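Local coordinates for endo-beta-1,2-glucanase (Talaromyces funiculosus, PDB 6IMU), which catalyses the endo-hydrolysis of beta-1,2-glucan chains, cutting the linkages between glucose units within the polysaccharide, at residues V87-H92 and S438-I443; I347-D352 and I375-V380. All coordinates share one frame; numbering follows the deposited sequence.

Contact 1: V87-H92 and S438-I443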
ATOM      1  N   VAL A  87      -0.804   9.365   3.960  1.00 19.35           N
ATOM      2  CA  VAL A  87      -0.769   9.630   5.393  1.00 19.75           C
ATOM      3  C   VAL A  87       0.496   9.006   6.004  1.00 19.15           C
ATOM      4  O   VAL A  87       1.149   9.637   6.817  1.00 19.11           O
ATOM      5  CB  VAL A  87      -2.062   9.163   6.091  1.00 18.86           C
ATOM      6  CG1 VAL A  87      -1.924   9.112   7.608  1.00 19.39           C
ATOM      7  CG2 VAL A  87      -3.235  10.048   5.693  1.00 18.81           C
ATOM      8  N   MET A  88       0.843   7.783   5.607  1.00 19.46           N
ATOM      9  CA  MET A  88       2.049   7.113   6.135  1.00 20.72           C
ATOM     10  C   MET A  88       3.296   7.943   5.816  1.00 20.35           C
ATOM     11  O   MET A  88       4.180   8.086   6.656  1.00 20.29           O
ATOM     12  CB  MET A  88       2.210   5.706   5.559  1.00 21.06           C
ATOM     13  CG  MET A  88       1.336   4.691   6.250  1.00 22.48           C
ATOM     14  SD  MET A  88       1.483   3.046   5.499  1.00 25.36           S
ATOM     15  CE  MET A  88       3.183   2.631   5.864  1.00 24.75           C
ATOM     16  N   LEU A  89       3.364   8.493   4.605  1.00 20.47           N
ATOM     17  CA  LEU A  89       4.487   9.332   4.231  1.00 20.63           C
ATOM     18  C   LEU A  89       4.541  10.553   5.153  1.00 19.75           C
ATOM     19  O   LEU A  89       5.600  10.903   5.643  1.00 18.21           O
ATOM     20  CB  LEU A  89       4.349   9.773   2.774  1.00 21.64           C
ATOM     21  CG  LEU A  89       5.342  10.851   2.354  1.00 22.43           C
ATOM     22  CD1 LEU A  89       6.675  10.225   2.017  1.00 22.41           C
ATOM     23  CD2 LEU A  89       4.790  11.669   1.200  1.00 23.05           C
ATOM     24  N   TYR A  90       3.388  11.198   5.363  1.00 20.57           N
ATOM     25  CA  TYR A  90       3.300  12.413   6.177  1.00 20.60           C
ATOM     26  C   TYR A  90       3.650  12.113   7.641  1.00 20.22           C
ATOM     27  O   TYR A  90       4.157  12.993   8.347  1.00 20.39           O
ATOM     28  CB  TYR A  90       1.915  13.057   6.072  1.00 21.54           C
ATOM     29  CG  TYR A  90       1.526  13.606   4.719  1.00 21.70           C
ATOM     30  CD1 TYR A  90       2.464  13.991   3.773  1.00 22.59           C
ATOM     31  CD2 TYR A  90       0.188  13.781   4.406  1.00 22.69           C
ATOM     32  CE1 TYR A  90       2.083  14.508   2.542  1.00 22.31           C
ATOM     33  CE2 TYR A  90      -0.212  14.296   3.187  1.00 23.23           C
ATOM     34  CZ  TYR A  90       0.738  14.657   2.248  1.00 23.64           C
ATOM     35  OH  TYR A  90       0.313  15.159   1.055  1.00 23.19           O
ATOM     36  N   ALA A  91       3.362  10.894   8.104  1.00 19.88           N
ATOM     37  CA  ALA A  91       3.767  10.467   9.451  1.00 20.97           C
ATOM     38  C   ALA A  91       5.297  10.546   9.575  1.00 21.42           C
ATOM     39  O   ALA A  91       5.811  11.105  10.537  1.00 21.46           O
ATOM     40  CB  ALA A  91       3.252   9.082   9.751  1.00 20.84           C
ATOM     41  N   HIS A  92       6.018  10.026   8.577  1.00 21.96           N
ATOM     42  CA  HIS A  92       7.483  10.069   8.585  1.00 22.64           C
ATOM     43  C   HIS A  92       7.972  11.517   8.448  1.00 23.34           C
ATOM     44  O   HIS A  92       8.916  11.911   9.124  1.00 22.75           O
ATOM     45  CB  HIS A  92       8.060   9.179   7.481  1.00 22.45           C
ATOM     46  CG  HIS A  92       7.920   7.725   7.766  1.00 22.40           C
ATOM     47  ND1 HIS A  92       8.634   7.108   8.769  1.00 22.43           N
ATOM     48  CD2 HIS A  92       7.175   6.767   7.176  1.00 21.48           C
ATOM     49  CE1 HIS A  92       8.326   5.829   8.796  1.00 21.53           C
ATOM     50  NE2 HIS A  92       7.437   5.597   7.829  1.00 21.51           N
ATOM     51  N   SER A 438       3.931   3.022  -2.386  1.00 18.29           N
ATOM     52  CA  SER A 438       4.077   1.772  -1.660  1.00 18.45           C
ATOM     53  C   SER A 438       5.572   1.507  -1.416  1.00 18.15           C
ATOM     54  O   SER A 438       6.003   1.241  -0.301  1.00 17.52           O
ATOM     55  CB  SER A 438       3.423   0.627  -2.411  1.00 18.23           C
ATOM     56  OG  SER A 438       3.922   0.541  -3.740  1.00 18.52           O
ATOM     57  N   THR A 439       6.360   1.602  -2.492  1.00 17.80           N
ATOM     58  CA  THR A 439       7.801   1.381  -2.445  1.00 17.66           C
ATOM     59  C   THR A 439       8.474   2.420  -1.539  1.00 17.58           C
ATOM     60  O   THR A 439       9.358   2.092  -0.745  1.00 17.03           O
ATOM     61  CB  THR A 439       8.410   1.418  -3.852  1.00 18.04           C
ATOM     62  OG1 THR A 439       7.665   0.483  -4.637  1.00 18.36           O
ATOM     63  CG2 THR A 439       9.878   1.056  -3.845  1.00 17.87           C
ATOM     64  N   VAL A 440       8.053   3.679  -1.672  1.00 17.85           N
ATOM     65  CA  VAL A 440       8.604   4.757  -0.864  1.00 18.62           C
ATOM     66  C   VAL A 440       8.402   4.415   0.619  1.00 19.60           C
ATOM     67  O   VAL A 440       9.340   4.519   1.413  1.00 21.27           O
ATOM     68  CB  VAL A 440       7.988   6.118  -1.232  1.00 18.18           C
ATOM     69  CG1 VAL A 440       8.373   7.200  -0.232  1.00 18.36           C
ATOM     70  CG2 VAL A 440       8.368   6.537  -2.644  1.00 18.32           C
ATOM     71  N   ASN A 441       7.184   3.988   0.972  1.00 19.84           N
ATOM     72  CA  ASN A 441       6.834   3.701   2.355  1.00 20.19           C
ATOM     73  C   ASN A 441       7.646   2.497   2.860  1.00 20.66           C
ATOM     74  O   ASN A 441       8.011   2.457   4.026  1.00 20.98           O
ATOM     75  CB  ASN A 441       5.321   3.533   2.528  1.00 20.45           C
ATOM     76  CG  ASN A 441       4.621   4.848   2.801  1.00 20.04           C
ATOM     77  OD1 ASN A 441       4.964   5.558   3.744  1.00 19.52           O
ATOM     78  ND2 ASN A 441       3.628   5.182   1.993  1.00 21.90           N
ATOM     79  N   ALA A 442       7.948   1.531   1.982  1.00 20.56           N
ATOM     80  CA  ALA A 442       8.813   0.390   2.348  1.00 20.54           C
ATOM     81  C   ALA A 442      10.253   0.868   2.603  1.00 20.52           C
ATOM     82  O   ALA A 442      10.893   0.429   3.546  1.00 20.02           O
ATOM     83  CB  ALA A 442       8.758  -0.684   1.288  1.00 20.74           C
ATOM     84  N   ILE A 443      10.748   1.787   1.768  1.00 20.02           N
ATOM     85  CA  ILE A 443      12.076   2.380   1.936  1.00 20.10           C
ATOM     86  C   ILE A 443      12.165   3.081   3.302  1.00 20.88           C
ATOM     87  O   ILE A 443      13.213   3.053   3.929  1.00 20.80           O
ATOM     88  CB  ILE A 443      12.410   3.337   0.773  1.00 19.38           C
ATOM     89  CG1 ILE A 443      12.703   2.574  -0.520  1.00 18.63           C
ATOM     90  CG2 ILE A 443      13.541   4.287   1.141  1.00 19.60           C
ATOM     91  CD1 ILE A 443      12.667   3.432  -1.769  1.00 18.47           C
TER
HETATM   92  O   HOH W   1       6.074   4.214   5.694  1.00 18.15           O
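N441 lies against M88 where helices 80-94 and 433-443 run side by side, and the pair illustrates how a buried amide can be both packed and satisfied. The axes of 87-92 and 438-443 approach to 10.0 Å at 32°, with their N-to-C directions the same way round. The tight part is the amide itself: OD1 of N441 comes to 3.3 Å from CB of M88. M88 bends at its thioether (chi3 65°), which brings CE alongside the same amide, 4.0 Å from CG of N441, while its side chain also rests on W307. The amide is fixed by its two ends. ND2 donates to the carbonyl of L85, one turn before L89 on the partner helix, and more weakly to V437 O, which leaves OD1 turned to a water. That water donates to OD1 of N441 at 2.6 Å and to N441 O at 3.1 Å. It also lies in the plane of the H92 ring, at its edge, 2.9 Å from NE2 of H92, so three polar atoms share it. The backbone N of L89, although 3.5 Å from N441 OD1, is too poorly angled to bond. Packing is looser on both flanks. L89 and V440 merely graze, CD1 to CG1 at 4.1 Å, and F103 of helix 98-104 touches them both. At the other flank the partly exposed H92 meets the second helix chiefly through the water; its NE2 has a weak bond to G446 O. Helix pairs aligned in the same direction, one from early and one from late in the chain, are consistent with neighbouring helices closing the ring of an (alpha/alpha)6 barrel, the fold expected of this glucanase family.

Contact 2: I347-D352 and I375-V380. With NAG (2-acetamido-2-deoxy-beta-D-glucopyranose), chain E.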
ATOM      1  N   ILE A 347      -1.824  -4.454 -10.886  1.00 20.26           N
ATOM      2  CA  ILE A 347      -1.269  -3.302 -11.572  1.00 20.14           C
ATOM      3  C   ILE A 347      -2.142  -2.949 -12.783  1.00 20.40           C
ATOM      4  O   ILE A 347      -2.804  -3.814 -13.370  1.00 20.01           O
ATOM      5  CB  ILE A 347       0.188  -3.597 -11.991  1.00 19.79           C
ATOM      6  CG1 ILE A 347       0.960  -2.320 -12.324  1.00 19.55           C
ATOM      7  CG2 ILE A 347       0.234  -4.598 -13.140  1.00 19.43           C
ATOM      8  CD1 ILE A 347       1.267  -1.454 -11.126  1.00 20.04           C
ATOM      9  N   ASN A 348      -2.097  -1.669 -13.162  1.00 20.35           N
ATOM     10  CA  ASN A 348      -2.678  -1.210 -14.412  1.00 21.27           C
ATOM     11  C   ASN A 348      -1.909  -1.831 -15.582  1.00 21.24           C
ATOM     12  O   ASN A 348      -0.686  -2.010 -15.519  1.00 19.98           O
ATOM     13  CB  ASN A 348      -2.712   0.316 -14.503  1.00 20.96           C
ATOM     14  CG  ASN A 348      -3.874   0.906 -13.737  1.00 21.05           C
ATOM     15  OD1 ASN A 348      -4.994   0.895 -14.231  1.00 22.50           O
ATOM     16  ND2 ASN A 348      -3.622   1.412 -12.541  1.00 20.37           N
ATOM     17  N   ASN A 349      -2.664  -2.164 -16.634  1.00 22.34           N
ATOM     18  CA  ASN A 349      -2.156  -2.711 -17.881  1.00 23.62           C
ATOM     19  C   ASN A 349      -1.543  -1.571 -18.702  1.00 23.39           C
ATOM     20  O   ASN A 349      -1.639  -0.402 -18.321  1.00 22.74           O
ATOM     21  CB  ASN A 349      -3.279  -3.397 -18.666  1.00 25.25           C
ATOM     22  CG  ASN A 349      -2.800  -4.491 -19.597  1.00 26.04           C
ATOM     23  OD1 ASN A 349      -1.607  -4.628 -19.851  1.00 24.19           O
ATOM     24  ND2 ASN A 349      -3.740  -5.275 -20.103  1.00 28.84           N
ATOM     25  N   VAL A 350      -0.949  -1.927 -19.845  1.00 24.07           N
ATOM     26  CA  VAL A 350      -0.253  -0.976 -20.717  1.00 24.86           C
ATOM     27  C   VAL A 350      -1.236   0.068 -21.266  1.00 24.45           C
ATOM     28  O   VAL A 350      -2.446  -0.151 -21.321  1.00 24.78           O
ATOM     29  CB  VAL A 350       0.493  -1.689 -21.861  1.00 25.23           C
ATOM     30  CG1 VAL A 350       1.578  -2.602 -21.330  1.00 25.64           C
ATOM     31  CG2 VAL A 350      -0.437  -2.456 -22.789  1.00 25.77           C
ATOM     32  N   THR A 351      -0.669   1.214 -21.653  1.00 24.13           N
ATOM     33  CA  THR A 351      -1.335   2.259 -22.399  1.00 24.73           C
ATOM     34  C   THR A 351      -1.344   1.883 -23.884  1.00 24.40           C
ATOM     35  O   THR A 351      -0.339   1.421 -24.415  1.00 22.80           O
ATOM     36  CB  THR A 351      -0.616   3.607 -22.237  1.00 24.17           C
ATOM     37  OG1 THR A 351      -0.670   3.992 -20.862  1.00 23.83           O
ATOM     38  CG2 THR A 351      -1.209   4.711 -23.083  1.00 24.23           C
ATOM     39  N   ASP A 352      -2.493   2.095 -24.533  1.00 25.73           N
ATOM     40  CA  ASP A 352      -2.596   2.061 -25.991  1.00 26.80           C
ATOM     41  C   ASP A 352      -2.093   3.406 -26.506  1.00 26.16           C
ATOM     42  O   ASP A 352      -2.744   4.424 -26.296  1.00 23.95           O
ATOM     43  CB  ASP A 352      -4.025   1.769 -26.448  1.00 28.57           C
ATOM     44  CG  ASP A 352      -4.204   1.769 -27.960  1.00 30.90           C
ATOM     45  OD1 ASP A 352      -3.288   2.244 -28.675  1.00 30.59           O
ATOM     46  OD2 ASP A 352      -5.263   1.285 -28.415  1.00 31.42           O
ATOM     47  N   ILE A 375      -5.130 -19.018 -11.836  1.00 30.44           N
ATOM     48  CA  ILE A 375      -5.329 -18.440 -13.165  1.00 30.02           C
ATOM     49  C   ILE A 375      -4.806 -17.001 -13.143  1.00 29.40           C
ATOM     50  O   ILE A 375      -5.422 -16.125 -12.555  1.00 28.88           O
ATOM     51  CB  ILE A 375      -6.806 -18.514 -13.593  1.00 31.33           C
ATOM     52  CG1 ILE A 375      -7.327 -19.957 -13.596  1.00 31.72           C
ATOM     53  CG2 ILE A 375      -7.015 -17.828 -14.943  1.00 32.13           C
ATOM     54  CD1 ILE A 375      -6.409 -20.954 -14.269  1.00 32.40           C
ATOM     55  N   GLN A 376      -3.651 -16.781 -13.783  1.00 29.85           N
ATOM     56  CA  GLN A 376      -2.914 -15.528 -13.636  1.00 29.46           C
ATOM     57  C   GLN A 376      -2.431 -15.016 -14.996  1.00 28.30           C
ATOM     58  O   GLN A 376      -2.133 -15.798 -15.896  1.00 27.53           O
ATOM     59  CB  GLN A 376      -1.742 -15.729 -12.676  1.00 29.25           C
ATOM     60  CG  GLN A 376      -2.192 -16.030 -11.251  1.00 30.06           C
ATOM     61  CD  GLN A 376      -1.128 -15.762 -10.219  1.00 29.87           C
ATOM     62  OE1 GLN A 376      -0.108 -15.136 -10.499  1.00 28.33           O
ATOM     63  NE2 GLN A 376      -1.377 -16.216  -9.001  1.00 28.66           N
ATOM     64  N   GLU A 377      -2.359 -13.684 -15.100  1.00 27.59           N
ATOM     65  CA  GLU A 377      -1.727 -12.974 -16.203  1.00 27.01           C
ATOM     66  C   GLU A 377      -0.358 -12.479 -15.722  1.00 26.15           C
ATOM     67  O   GLU A 377      -0.281 -11.719 -14.728  1.00 25.78           O
ATOM     68  CB  GLU A 377      -2.611 -11.812 -16.668  1.00 26.14           C
ATOM     69  CG  GLU A 377      -2.007 -11.046 -17.825  1.00 26.72           C
ATOM     70  CD  GLU A 377      -2.828  -9.900 -18.399  1.00 26.75           C
ATOM     71  OE1 GLU A 377      -4.056  -9.846 -18.141  1.00 25.38           O
ATOM     72  OE2 GLU A 377      -2.232  -9.061 -19.118  1.00 25.84           O
ATOM     73  N   LEU A 378       0.696 -12.905 -16.431  1.00 26.20           N
ATOM     74  CA  LEU A 378       2.099 -12.708 -16.035  1.00 26.29           C
ATOM     75  C   LEU A 378       2.914 -12.031 -17.154  1.00 25.51           C
ATOM     76  O   LEU A 378       4.133 -12.206 -17.237  1.00 23.98           O
ATOM     77  CB  LEU A 378       2.693 -14.080 -15.696  1.00 27.95           C
ATOM     78  CG  LEU A 378       2.067 -14.803 -14.503  1.00 28.92           C
ATOM     79  CD1 LEU A 378       2.745 -16.148 -14.280  1.00 28.76           C
ATOM     80  CD2 LEU A 378       2.148 -13.948 -13.241  1.00 29.36           C
ATOM     81  N   ASP A 379       2.259 -11.225 -17.992  1.00 25.37           N
ATOM     82  CA  ASP A 379       2.954 -10.540 -19.083  1.00 26.19           C
ATOM     83  C   ASP A 379       3.389  -9.133 -18.651  1.00 25.23           C
ATOM     84  O   ASP A 379       4.162  -8.515 -19.371  1.00 26.03           O
ATOM     85  CB  ASP A 379       2.119 -10.496 -20.369  1.00 26.63           C
ATOM     86  CG  ASP A 379       0.744  -9.872 -20.223  1.00 28.37           C
ATOM     87  OD1 ASP A 379       0.339  -9.582 -19.082  1.00 29.78           O
ATOM     88  OD2 ASP A 379       0.083  -9.683 -21.258  1.00 31.97           O
ATOM     89  N   VAL A 380       2.904  -8.640 -17.499  1.00 23.52           N
ATOM     90  CA  VAL A 380       3.174  -7.259 -17.034  1.00 22.97           C
ATOM     91  C   VAL A 380       3.818  -7.289 -15.640  1.00 22.54           C
ATOM     92  O   VAL A 380       3.293  -7.916 -14.719  1.00 21.33           O
ATOM     93  CB  VAL A 380       1.889  -6.405 -17.039  1.00 23.97           C
ATOM     94  CG1 VAL A 380       2.098  -5.043 -16.383  1.00 24.23           C
ATOM     95  CG2 VAL A 380       1.332  -6.239 -18.447  1.00 24.17           C
TER
HETATM   96  C1  NAG E 603      -3.530  -6.386 -20.996  1.00 29.38           C
HETATM   97  C2  NAG E 603      -4.796  -7.230 -21.020  1.00 30.21           C
HETATM   98  C3  NAG E 603      -4.578  -8.446 -21.910  1.00 30.54           C
HETATM   99  C4  NAG E 603      -4.217  -8.004 -23.323  1.00 31.63           C
HETATM  100  C5  NAG E 603      -3.015  -7.073 -23.250  1.00 31.73           C
HETATM  101  C6  NAG E 603      -2.668  -6.510 -24.622  1.00 31.79           C
HETATM  102  C7  NAG E 603      -6.097  -6.998 -18.919  1.00 29.08           C
HETATM  103  C8  NAG E 603      -6.484  -7.707 -17.648  1.00 28.63           C
HETATM  104  N2  NAG E 603      -5.225  -7.655 -19.685  1.00 30.23           N
HETATM  105  O3  NAG E 603      -5.775  -9.224 -21.919  1.00 31.49           O
HETATM  106  O4  NAG E 603      -3.931  -9.142 -24.164  1.00 33.81           O
HETATM  107  O5  NAG E 603      -3.250  -5.982 -22.345  1.00 30.21           O
HETATM  108  O6  NAG E 603      -1.554  -5.627 -24.432  1.00 32.78           O
HETATM  109  O7  NAG E 603      -6.581  -5.918 -19.234  1.00 29.25           O
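The side chain of N349 leaves the backbone with CG roughly trans to N (chi1 -154°), and E377 is fully extended (chi1 -179°), so the amide and the carboxylate converge on the same N-acetylglucosamine. ND2 of N349 is bonded covalently to C1 of the sugar at 1.4 Å. OE1 of E377 accepts the N-H of the acetamido N2 at 2.9 Å in a nearly straight bond (163°), whereas ND2 of N349 makes only a weak bond to O7 of the same sugar. The other end of the amide is tied back: the backbone N of V350 donates to N349 OD1 at 2.8 Å, coming from above the carbonyl plane. The apolar part of the contact lies behind the amide, away from the sugar. V380 sends CG1 to 3.8 Å from CG2 of I347, and its other methyl, CG2, sits 3.6 Å from OD1 of N349; I362 of strand 357-362 also packs on V380. An alanine in place of E377 would probably leave the acetamido N-H without its acceptor and the sugar freer to swing about its link to N349. N349, V350 and T351 form the Asn-X-Thr sequon of N-linked glycosylation, and the chemistry implies that the first sugar is anchored twice, by a covalent bond from one segment and a hydrogen bond from the other.

In the fold
Contact 2 is nested along the chain within the long loop that contact 1 closes, the order being 87-92, 347-352, 375-380, 438-443. Their centres lie 25 Å apart and their nearest atoms about 8 Å, without touching. The larger antiparallel sheet borders both: helix 80-94 follows its strand 71-78, helix 433-443 directly follows its strand 427-432, and V380 begins its strand 380-381, whereas 347-352 pairs with 357-362 in a small sheet of its own. Y384 spans the interval, packing on I347 as well as on S438 and T439. Contact 1, 9 Å from the chain centre, thus joins distant parts of the sequence in the helical core, while contact 2, at 19 Å, brings a nearby loop up to a glycosylated strand farther out.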